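Local coordinates for FrnE protein (Deinococcus radiodurans, PDB 5CO3) that probably acts as a cytoplasmic disulfide oxidoreductase, built on a DsbA-like thioredoxin domain, at residues D15-I20 with H50-D55; P23-G28 with T189-F194; D19-W24 with A107-A112. One frame throughout, in Å; residues are numbered along the deposited sequence. Where two conformers were deposited one is given.

In the fold
Three contacts share one origin: of 15-20, 19-24 and 23-28 each overlaps the next along the chain, running from strand 12-18 through a turn into helix 23-38, and they meet partners at 50-55, 107-112 and 189-194 respectively. Contact 1 pairs strands of the beta-alpha-beta unit, contact 2 brings the cis-proline loop leading into strand 193-196 to the helix start, and contact 3 reaches helix 110-121. The centres of contacts 1 and 2 lie about 8 Å apart, as do those of contacts 1 and 3; those of contacts 2 and 3 are about 11 Å apart. The three lie around the start of helix 23-38, near C22 and C25, consistent with the CxxC site of a thioredoxin-fold oxidoreductase.

Contact 1 (D15-I20 with H50-D55); sequences DIWSDI and HSFELD
W17 and H50 lie side by side on adjacent parallel strands, 12-18 and 45-51, the two strands of the thioredoxin fold's first beta-alpha-beta unit. Their side chains share one face of the sheet and stack face to face, the imidazole and the six-membered ring of the indole having centroids 4.2 Å apart and planes 17° from parallel. H50 CB takes up the neighbouring part of the same indole face, making a CH-pi contact 3.3 Å from the centroid of the five-membered ring. With CG anti to the carbonyl carbon (chi1 -64°), the H50 ring reaches back along the neighbouring strand, and its NE2 donates to D15 OD1 at 2.6 Å. That carboxylate oxygen lies near the imidazole plane and is met on its anti side.

The strand backbones supply a second set of bonds. I16 O receives H50 N, H50 O receives S18 N at 3.2 Å, and beyond the paired strands S18 O takes a weak bond from F52 N. D19 then takes over with its side chain: OD2 accepts L54 N at 2.9 Å in a bond straight to within a few degrees (172°), the N-H arriving from above the carboxylate plane, and a water donates to the same oxygen while accepting from D55 N.

D179 of helix 173-186 meets W17 NE1 with its backbone O, and H50 ND1 and S51 N with its two carboxylate oxygens. K129 bonds S18 OG and H117 bonds S51 OG. One acceptor is left out of this accounting: S51 O, buried here without a polar partner in the model, lies near the indole plane at its edge, 3.3 Å from W17 CD1.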
loop_
_atom_site.group_PDB
_atom_site.type_symbol
_atom_site.label_atom_id
_atom_site.label_comp_id
_atom_site.label_asym_id
_atom_site.label_seq_id
_atom_site.Cartn_x
_atom_site.Cartn_y
_atom_site.Cartn_z
ATOM N N ASP A 15 -9.615 1.915 0.798
ATOM C CA ASP A 15 -8.621 1.595 1.821
ATOM C C ASP A 15 -7.675 0.522 1.330
ATOM O O ASP A 15 -8.113 -0.546 0.901
ATOM C CB ASP A 15 -9.318 1.139 3.102
ATOM C CG ASP A 15 -10.133 2.229 3.717
ATOM O OD1 ASP A 15 -9.521 3.115 4.344
ATOM O OD2 ASP A 15 -11.376 2.228 3.543
ATOM N N ILE A 16 -6.375 0.793 1.383
ATOM C CA ILE A 16 -5.411 -0.171 0.877
ATOM C C ILE A 16 -4.403 -0.552 1.945
ATOM O O ILE A 16 -3.673 0.299 2.465
ATOM C CB ILE A 16 -4.659 0.357 -0.356
ATOM C CG1 ILE A 16 -5.642 0.967 -1.362
ATOM C CG2 ILE A 16 -3.863 -0.768 -1.008
ATOM C CD1 ILE A 16 -4.968 1.577 -2.564
ATOM N N TRP A 17 -4.368 -1.838 2.268
ATOM C CA TRP A 17 -3.333 -2.358 3.160
ATOM C C TRP A 17 -2.148 -2.826 2.331
ATOM O O TRP A 17 -2.303 -3.480 1.300
ATOM C CB TRP A 17 -3.881 -3.489 4.026
ATOM C CG TRP A 17 -4.552 -2.994 5.281
ATOM C CD1 TRP A 17 -3.984 -2.861 6.516
ATOM C CD2 TRP A 17 -5.909 -2.557 5.415
ATOM N NE1 TRP A 17 -4.904 -2.375 7.413
ATOM C CE2 TRP A 17 -6.097 -2.183 6.764
ATOM C CE3 TRP A 17 -6.984 -2.452 4.529
ATOM C CZ2 TRP A 17 -7.315 -1.704 7.243
ATOM C CZ3 TRP A 17 -8.200 -1.983 5.010
ATOM C CH2 TRP A 17 -8.351 -1.614 6.354
ATOM N N SER A 18 -0.947 -2.482 2.786
ATOM C CA SER A 18 0.226 -2.690 1.969
ATOM C C SER A 18 1.460 -2.734 2.867
ATOM O O SER A 18 1.460 -2.117 3.928
ATOM C CB SER A 18 0.347 -1.570 0.945
ATOM O OG SER A 18 1.501 -1.724 0.161
ATOM N N ASP A 19 2.476 -3.477 2.439
ATOM C CA ASP A 19 3.791 -3.416 3.070
ATOM C C ASP A 19 4.819 -2.937 2.064
ATOM O O ASP A 19 4.794 -3.303 0.889
ATOM C CB ASP A 19 4.222 -4.777 3.637
ATOM C CG ASP A 19 5.367 -4.659 4.656
ATOM O OD1 ASP A 19 5.788 -3.525 4.986
ATOM O OD2 ASP A 19 5.826 -5.707 5.139
ATOM N N ILE A 20 5.723 -2.099 2.558
ATOM C CA ILE A 20 6.820 -1.579 1.753
ATOM C C ILE A 20 7.701 -2.721 1.261
ATOM O O ILE A 20 8.261 -2.652 0.160
ATOM C CB ILE A 20 7.652 -0.558 2.562
ATOM C CG1 ILE A 20 6.809 0.689 2.824
ATOM C CG2 ILE A 20 8.940 -0.185 1.840
ATOM C CD1 ILE A 20 6.830 1.173 4.230
ATOM N N HIS A 50 -3.024 1.969 4.485
ATOM C CA HIS A 50 -2.979 1.396 5.821
ATOM C C HIS A 50 -1.750 0.522 5.949
ATOM O O HIS A 50 -1.335 -0.129 4.986
ATOM C CB HIS A 50 -4.232 0.576 6.121
ATOM C CG HIS A 50 -5.494 1.380 6.134
ATOM N ND1 HIS A 50 -6.023 1.918 7.284
ATOM C CD2 HIS A 50 -6.324 1.744 5.128
ATOM C CE1 HIS A 50 -7.131 2.578 6.988
ATOM N NE2 HIS A 50 -7.333 2.489 5.686
ATOM N N SER A 51 -1.175 0.524 7.144
ATOM C CA SER A 51 0.048 -0.218 7.419
ATOM C C SER A 51 -0.195 -1.711 7.517
ATOM O O SER A 51 -1.170 -2.163 8.120
ATOM C CB SER A 51 0.693 0.279 8.712
ATOM O OG SER A 51 0.837 1.684 8.702
ATOM N N PHE A 52 0.716 -2.471 6.923
ATOM C CA PHE A 52 0.724 -3.915 7.045
ATOM C C PHE A 52 2.184 -4.337 7.054
ATOM O O PHE A 52 2.981 -3.827 6.261
ATOM C CB PHE A 52 -0.031 -4.573 5.894
ATOM C CG PHE A 52 -0.285 -6.043 6.087
ATOM C CD1 PHE A 52 0.703 -6.973 5.806
ATOM C CD2 PHE A 52 -1.523 -6.497 6.520
ATOM C CE1 PHE A 52 0.468 -8.321 5.967
ATOM C CE2 PHE A 52 -1.763 -7.845 6.680
ATOM C CZ PHE A 52 -0.759 -8.759 6.409
ATOM N N GLU A 53 2.532 -5.229 7.975
ATOM C CA GLU A 53 3.877 -5.780 8.038
ATOM C C GLU A 53 3.833 -7.270 7.776
ATOM O O GLU A 53 3.190 -8.010 8.520
ATOM C CB GLU A 53 4.519 -5.505 9.403
ATOM C CG GLU A 53 5.193 -4.146 9.497
ATOM C CD GLU A 53 5.741 -3.857 10.887
ATOM O OE1 GLU A 53 6.925 -4.162 11.164
ATOM O OE2 GLU A 53 4.973 -3.325 11.716
ATOM N N LEU A 54 4.508 -7.704 6.713
ATOM C CA LEU A 54 4.641 -9.129 6.438
ATOM C C LEU A 54 5.227 -9.849 7.638
ATOM O O LEU A 54 4.818 -10.954 7.966
ATOM C CB LEU A 54 5.523 -9.373 5.221
ATOM C CG LEU A 54 5.037 -8.776 3.906
ATOM C CD1 LEU A 54 6.049 -9.081 2.818
ATOM C CD2 LEU A 54 3.657 -9.323 3.567
ATOM N N ASP A 55 6.192 -9.212 8.290
ATOM C CA ASP A 55 6.866 -9.810 9.435
ATOM C C ASP A 55 7.191 -8.747 10.479
ATOM O O ASP A 55 8.281 -8.174 10.473
ATOM C CB ASP A 55 8.143 -10.525 8.984
ATOM C CG ASP A 55 8.850 -11.262 10.120
ATOM O OD1 ASP A 55 8.275 -11.427 11.225
ATOM O OD2 ASP A 55 9.997 -11.693 9.886
HETATM O O HOH W 1 7.491 -6.791 7.205
#

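Contact 2 (P23-G28 with T189-F194); sequences PWCYIG and TGVPFF
The ring of F194 turns its edge to the first turns of helix 23-38: G28 O lies at that edge, near the ring plane, 3.8 Å from F194 CZ. W24 meets the loop differently: its CB touches P192 CD while the indole leads away, one of its faces carrying I27 CD1. Between these aromatics sits the pyrrolidine of P192, whose CD packs 3.7 Å from W24 O, an oxygen that also accepts G28 N within the helix.

The V191-P192 peptide bond is cis, as in the cis-proline loop that faces the CxxC motif of thioredoxin-fold enzymes. C25 SG, anti to its carbonyl carbon (chi1 -75°), leans against this loop, 3.5 Å from P192 N and 3.6 Å from V191 CB. No hydrogen bond joins the two segments; they meet through van der Waals packing. An alanine at P192 would probably open a gap beside W24 O where CG and CD had packed, and set the preceding peptide bond free to turn trans. The C22-C25 disulfide known from another structure of this protein is absent here.

Past the loop, 189-194 enters the sheet: F193 pairs with W17 of strand 12-18 and F194 with V202 of strand 200-203. On the helix side, C25 rests on S18 while W24 packs against M88 and T91 of helix 78-93.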
loop_
_atom_site.group_PDB
_atom_site.type_symbol
_atom_site.label_atom_id
_atom_site.label_comp_id
_atom_site.label_asym_id
_atom_site.label_seq_id
_atom_site.Cartn_x
_atom_site.Cartn_y
_atom_site.Cartn_z
ATOM N N PRO A 23 6.832 -6.755 -3.060
ATOM C CA PRO A 23 6.942 -6.290 -4.450
ATOM C C PRO A 23 5.578 -6.241 -5.128
ATOM O O PRO A 23 5.406 -5.420 -6.037
ATOM C CB PRO A 23 7.855 -7.330 -5.106
ATOM C CG PRO A 23 8.642 -7.914 -3.928
ATOM C CD PRO A 23 7.643 -7.963 -2.808
ATOM N N TRP A 24 4.626 -7.058 -4.681
ATOM C CA TRP A 24 3.308 -7.069 -5.312
ATOM C C TRP A 24 2.543 -5.806 -4.946
ATOM O O TRP A 24 1.656 -5.378 -5.679
ATOM C CB TRP A 24 2.521 -8.323 -4.936
ATOM C CG TRP A 24 3.024 -9.522 -5.670
ATOM C CD1 TRP A 24 3.751 -10.555 -5.155
ATOM C CD2 TRP A 24 2.870 -9.799 -7.069
ATOM N NE1 TRP A 24 4.054 -11.458 -6.141
ATOM C CE2 TRP A 24 3.518 -11.024 -7.326
ATOM C CE3 TRP A 24 2.235 -9.134 -8.128
ATOM C CZ2 TRP A 24 3.556 -11.599 -8.597
ATOM C CZ3 TRP A 24 2.272 -9.709 -9.391
ATOM C CH2 TRP A 24 2.927 -10.928 -9.614
ATOM N N CYS A 25 2.914 -5.175 -3.835
ATOM C CA CYS A 25 2.239 -3.941 -3.453
ATOM C C CYS A 25 2.583 -2.786 -4.386
ATOM O O CYS A 25 1.742 -1.929 -4.650
ATOM C CB CYS A 25 2.574 -3.584 -1.999
ATOM S SG CYS A 25 1.714 -4.629 -0.820
ATOM N N TYR A 26 3.822 -2.735 -4.869
ATOM C CA TYR A 26 4.198 -1.685 -5.801
ATOM C C TYR A 26 3.482 -1.939 -7.136
ATOM O O TYR A 26 2.888 -1.029 -7.716
ATOM C CB TYR A 26 5.712 -1.644 -5.982
ATOM C CG TYR A 26 6.286 -0.296 -6.318
ATOM C CD1 TYR A 26 5.472 0.798 -6.641
ATOM C CD2 TYR A 26 7.666 -0.104 -6.294
ATOM C CE1 TYR A 26 6.027 2.034 -6.956
ATOM C CE2 TYR A 26 8.220 1.116 -6.602
ATOM C CZ TYR A 26 7.415 2.175 -6.929
ATOM O OH TYR A 26 7.988 3.382 -7.233
ATOM N N ILE A 27 3.534 -3.187 -7.596
ATOM C CA ILE A 27 2.788 -3.603 -8.788
ATOM C C ILE A 27 1.302 -3.253 -8.656
ATOM O O ILE A 27 0.701 -2.693 -9.584
ATOM C CB ILE A 27 2.957 -5.108 -9.047
ATOM C CG1 ILE A 27 4.368 -5.367 -9.585
ATOM C CG2 ILE A 27 1.876 -5.637 -10.033
ATOM C CD1 ILE A 27 4.871 -6.813 -9.420
ATOM N N GLY A 28 0.726 -3.555 -7.492
ATOM C CA GLY A 28 -0.680 -3.278 -7.249
ATOM C C GLY A 28 -1.005 -1.799 -7.216
ATOM O O GLY A 28 -2.100 -1.371 -7.611
ATOM N N THR A 189 -4.704 -11.346 5.313
ATOM C CA THR A 189 -3.472 -12.060 5.654
ATOM C C THR A 189 -2.405 -11.917 4.567
ATOM O O THR A 189 -1.302 -12.459 4.686
ATOM C CB THR A 189 -3.741 -13.561 5.900
ATOM O OG1 THR A 189 -4.266 -14.155 4.707
ATOM C CG2 THR A 189 -4.746 -13.746 7.026
ATOM N N GLY A 190 -2.735 -11.178 3.513
ATOM C CA GLY A 190 -1.800 -10.934 2.436
ATOM C C GLY A 190 -2.032 -9.578 1.800
ATOM O O GLY A 190 -3.140 -9.037 1.864
ATOM N N VAL A 191 -0.988 -9.031 1.181
ATOM C CA VAL A 191 -1.049 -7.690 0.609
ATOM C C VAL A 191 -0.554 -7.672 -0.833
ATOM O O VAL A 191 0.246 -8.510 -1.231
ATOM C CB VAL A 191 -0.234 -6.689 1.465
ATOM C CG1 VAL A 191 -0.981 -6.379 2.753
ATOM C CG2 VAL A 191 1.172 -7.226 1.754
ATOM N N PRO A 192 -1.015 -6.703 -1.636
ATOM C CA PRO A 192 -1.932 -5.619 -1.287
ATOM C C PRO A 192 -3.359 -6.110 -1.108
ATOM O O PRO A 192 -3.755 -7.121 -1.691
ATOM C CB PRO A 192 -1.822 -4.682 -2.486
ATOM C CG PRO A 192 -1.496 -5.572 -3.620
ATOM C CD PRO A 192 -0.602 -6.636 -3.044
ATOM N N PHE A 193 -4.116 -5.406 -0.282
ATOM C CA PHE A 193 -5.524 -5.714 -0.111
ATOM C C PHE A 193 -6.326 -4.428 -0.232
ATOM O O PHE A 193 -6.073 -3.465 0.487
ATOM C CB PHE A 193 -5.782 -6.396 1.238
ATOM C CG PHE A 193 -7.120 -7.071 1.323
ATOM C CD1 PHE A 193 -8.257 -6.342 1.604
ATOM C CD2 PHE A 193 -7.238 -8.436 1.110
ATOM C CE1 PHE A 193 -9.499 -6.961 1.680
ATOM C CE2 PHE A 193 -8.468 -9.060 1.182
ATOM C CZ PHE A 193 -9.600 -8.324 1.471
ATOM N N PHE A 194 -7.300 -4.428 -1.142
ATOM C CA PHE A 194 -8.138 -3.259 -1.382
ATOM C C PHE A 194 -9.515 -3.385 -0.746
ATOM O O PHE A 194 -10.162 -4.432 -0.828
ATOM C CB PHE A 194 -8.323 -3.024 -2.883
ATOM C CG PHE A 194 -7.048 -2.861 -3.645
ATOM C CD1 PHE A 194 -6.308 -3.967 -4.037
ATOM C CD2 PHE A 194 -6.596 -1.602 -3.998
ATOM C CE1 PHE A 194 -5.146 -3.824 -4.756
ATOM C CE2 PHE A 194 -5.436 -1.448 -4.721
ATOM C CZ PHE A 194 -4.703 -2.566 -5.107
#

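Contact 3 (D19-W24 with A107-A112)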
loop_
_atom_site.group_PDB
_atom_site.type_symbol
_atom_site.label_atom_id
_atom_site.label_comp_id
_atom_site.label_asym_id
_atom_site.label_seq_id
_atom_site.Cartn_x
_atom_site.Cartn_y
_atom_site.Cartn_z
ATOM N N ASP A 19 2.476 -3.477 2.439
ATOM C CA ASP A 19 3.791 -3.416 3.070
ATOM C C ASP A 19 4.819 -2.937 2.064
ATOM O O ASP A 19 4.794 -3.303 0.889
ATOM C CB ASP A 19 4.222 -4.777 3.637
ATOM C CG ASP A 19 5.367 -4.659 4.656
ATOM O OD1 ASP A 19 5.788 -3.525 4.986
ATOM O OD2 ASP A 19 5.826 -5.707 5.139
ATOM N N ILE A 20 5.723 -2.099 2.558
ATOM C CA ILE A 20 6.820 -1.579 1.753
ATOM C C ILE A 20 7.701 -2.721 1.261
ATOM O O ILE A 20 8.261 -2.652 0.160
ATOM C CB ILE A 20 7.652 -0.558 2.562
ATOM C CG1 ILE A 20 6.809 0.689 2.824
ATOM C CG2 ILE A 20 8.940 -0.185 1.840
ATOM C CD1 ILE A 20 6.830 1.173 4.230
ATOM N N ALA A 21 7.784 -3.789 2.048
ATOM C CA ALA A 21 8.628 -4.927 1.666
ATOM C C ALA A 21 7.991 -5.874 0.647
ATOM O O ALA A 21 8.615 -6.856 0.258
ATOM C CB ALA A 21 9.045 -5.722 2.928
ATOM N N CYS A 22 6.770 -5.589 0.181
ATOM C CA CYS A 22 6.096 -6.512 -0.731
ATOM C C CYS A 22 6.139 -6.024 -2.177
ATOM O O CYS A 22 5.597 -4.971 -2.487
ATOM C CB CYS A 22 4.641 -6.719 -0.306
ATOM S SG CYS A 22 3.732 -7.848 -1.387
ATOM N N PRO A 23 6.832 -6.755 -3.060
ATOM C CA PRO A 23 6.942 -6.290 -4.450
ATOM C C PRO A 23 5.578 -6.241 -5.128
ATOM O O PRO A 23 5.406 -5.420 -6.037
ATOM C CB PRO A 23 7.855 -7.330 -5.106
ATOM C CG PRO A 23 8.642 -7.914 -3.928
ATOM C CD PRO A 23 7.643 -7.963 -2.808
ATOM N N TRP A 24 4.626 -7.058 -4.681
ATOM C CA TRP A 24 3.308 -7.069 -5.312
ATOM C C TRP A 24 2.543 -5.806 -4.946
ATOM O O TRP A 24 1.656 -5.378 -5.679
ATOM C CB TRP A 24 2.521 -8.323 -4.936
ATOM C CG TRP A 24 3.024 -9.522 -5.670
ATOM C CD1 TRP A 24 3.751 -10.555 -5.155
ATOM C CD2 TRP A 24 2.870 -9.799 -7.069
ATOM N NE1 TRP A 24 4.054 -11.458 -6.141
ATOM C CE2 TRP A 24 3.518 -11.024 -7.326
ATOM C CE3 TRP A 24 2.235 -9.134 -8.128
ATOM C CZ2 TRP A 24 3.556 -11.599 -8.597
ATOM C CZ3 TRP A 24 2.272 -9.709 -9.391
ATOM C CH2 TRP A 24 2.927 -10.928 -9.614
ATOM N N ALA A 107 14.886 -5.105 5.530
ATOM C CA ALA A 107 14.718 -4.279 6.716
ATOM C C ALA A 107 13.341 -4.458 7.342
ATOM O O ALA A 107 12.348 -4.687 6.634
ATOM C CB ALA A 107 14.944 -2.795 6.357
ATOM N N ASN A 108 13.281 -4.345 8.668
ATOM C CA ASN A 108 12.002 -4.219 9.370
ATOM C C ASN A 108 11.353 -2.913 8.916
ATOM O O ASN A 108 12.022 -1.888 8.909
ATOM C CB ASN A 108 12.224 -4.233 10.896
ATOM C CG ASN A 108 10.918 -4.186 11.678
ATOM O OD1 ASN A 108 10.218 -3.174 11.671
ATOM N ND2 ASN A 108 10.589 -5.282 12.363
ATOM N N THR A 109 10.070 -2.944 8.537
ATOM C CA THR A 109 9.415 -1.769 7.927
ATOM C C THR A 109 8.546 -0.929 8.875
ATOM O O THR A 109 7.842 -0.021 8.426
ATOM C CB THR A 109 8.532 -2.186 6.717
ATOM O OG1 THR A 109 7.548 -3.147 7.126
ATOM C CG2 THR A 109 9.404 -2.787 5.618
ATOM N N PHE A 110 8.619 -1.204 10.181
ATOM C CA PHE A 110 7.761 -0.528 11.163
ATOM C C PHE A 110 7.932 0.996 11.122
ATOM O O PHE A 110 6.940 1.742 11.040
ATOM C CB PHE A 110 8.058 -1.065 12.573
ATOM C CG PHE A 110 7.100 -0.589 13.644
ATOM C CD1 PHE A 110 5.729 -0.625 13.448
ATOM C CD2 PHE A 110 7.582 -0.166 14.882
ATOM C CE1 PHE A 110 4.854 -0.204 14.445
ATOM C CE2 PHE A 110 6.706 0.248 15.883
ATOM C CZ PHE A 110 5.345 0.221 15.670
ATOM N N LEU A 111 9.183 1.448 11.143
ATOM C CA LEU A 111 9.497 2.874 11.152
ATOM C C LEU A 111 9.090 3.537 9.838
ATOM O O LEU A 111 8.607 4.669 9.836
ATOM C CB LEU A 111 10.990 3.103 11.411
ATOM C CG LEU A 111 11.484 2.952 12.847
ATOM C CD1 LEU A 111 13.008 2.915 12.888
ATOM C CD2 LEU A 111 10.930 4.087 13.712
ATOM N N ALA A 112 9.292 2.833 8.726
ATOM C CA ALA A 112 8.864 3.311 7.422
ATOM C C ALA A 112 7.356 3.516 7.403
ATOM O O ALA A 112 6.876 4.523 6.892
ATOM C CB ALA A 112 9.285 2.330 6.353
#
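D19 and T109 form the one hydrogen bond of this contact, T109 OG1 donating to D19 OD1 at 2.8 Å on the syn side of the carboxylate. OG1 of T109 stands between its own backbone N and carbonyl carbon (chi1 57°), a rotation that also carries CG2 toward the 19-24 turn. T109 holds the N-cap position of helix 110-121, yet its side chain makes no capping bond; its hydroxyl is spent on D19 instead. The same OD1 accepts a bond from H113 NE2, one turn along that helix, so two donors grip a single oxygen and probably help to hold the carboxylate's rotation.

This buried bond is the tight part of the contact. Beside it I20, whose CB is directed toward the start of helix 110-121, is buried with CD1 against A112 CB; the residue was deposited in two conformers, which makes the exact approach of that methyl doubtful. Packing is slacker around the T109 methyl: CG2 lies 4.0 Å from A21 CB and 4.2 Å from I20 CB. A21 is partly exposed, as is N108 on the connection into the helix, where OD1 accepts F110 N at 2.9 Å in an Asx turn just before the helix, without touching the other segment.

D19 also opens a type I beta turn, closed by C22 N bonding to D19 O, and this turn delivers C22 to the start of helix 23-38. The contact thus joins the turn between strand 12-18 and helix 23-38 to the beginning of helix 110-121; I20 and A21 reach Y136 of helix 125-137, while A112 also packs on L149 of helix 146-156.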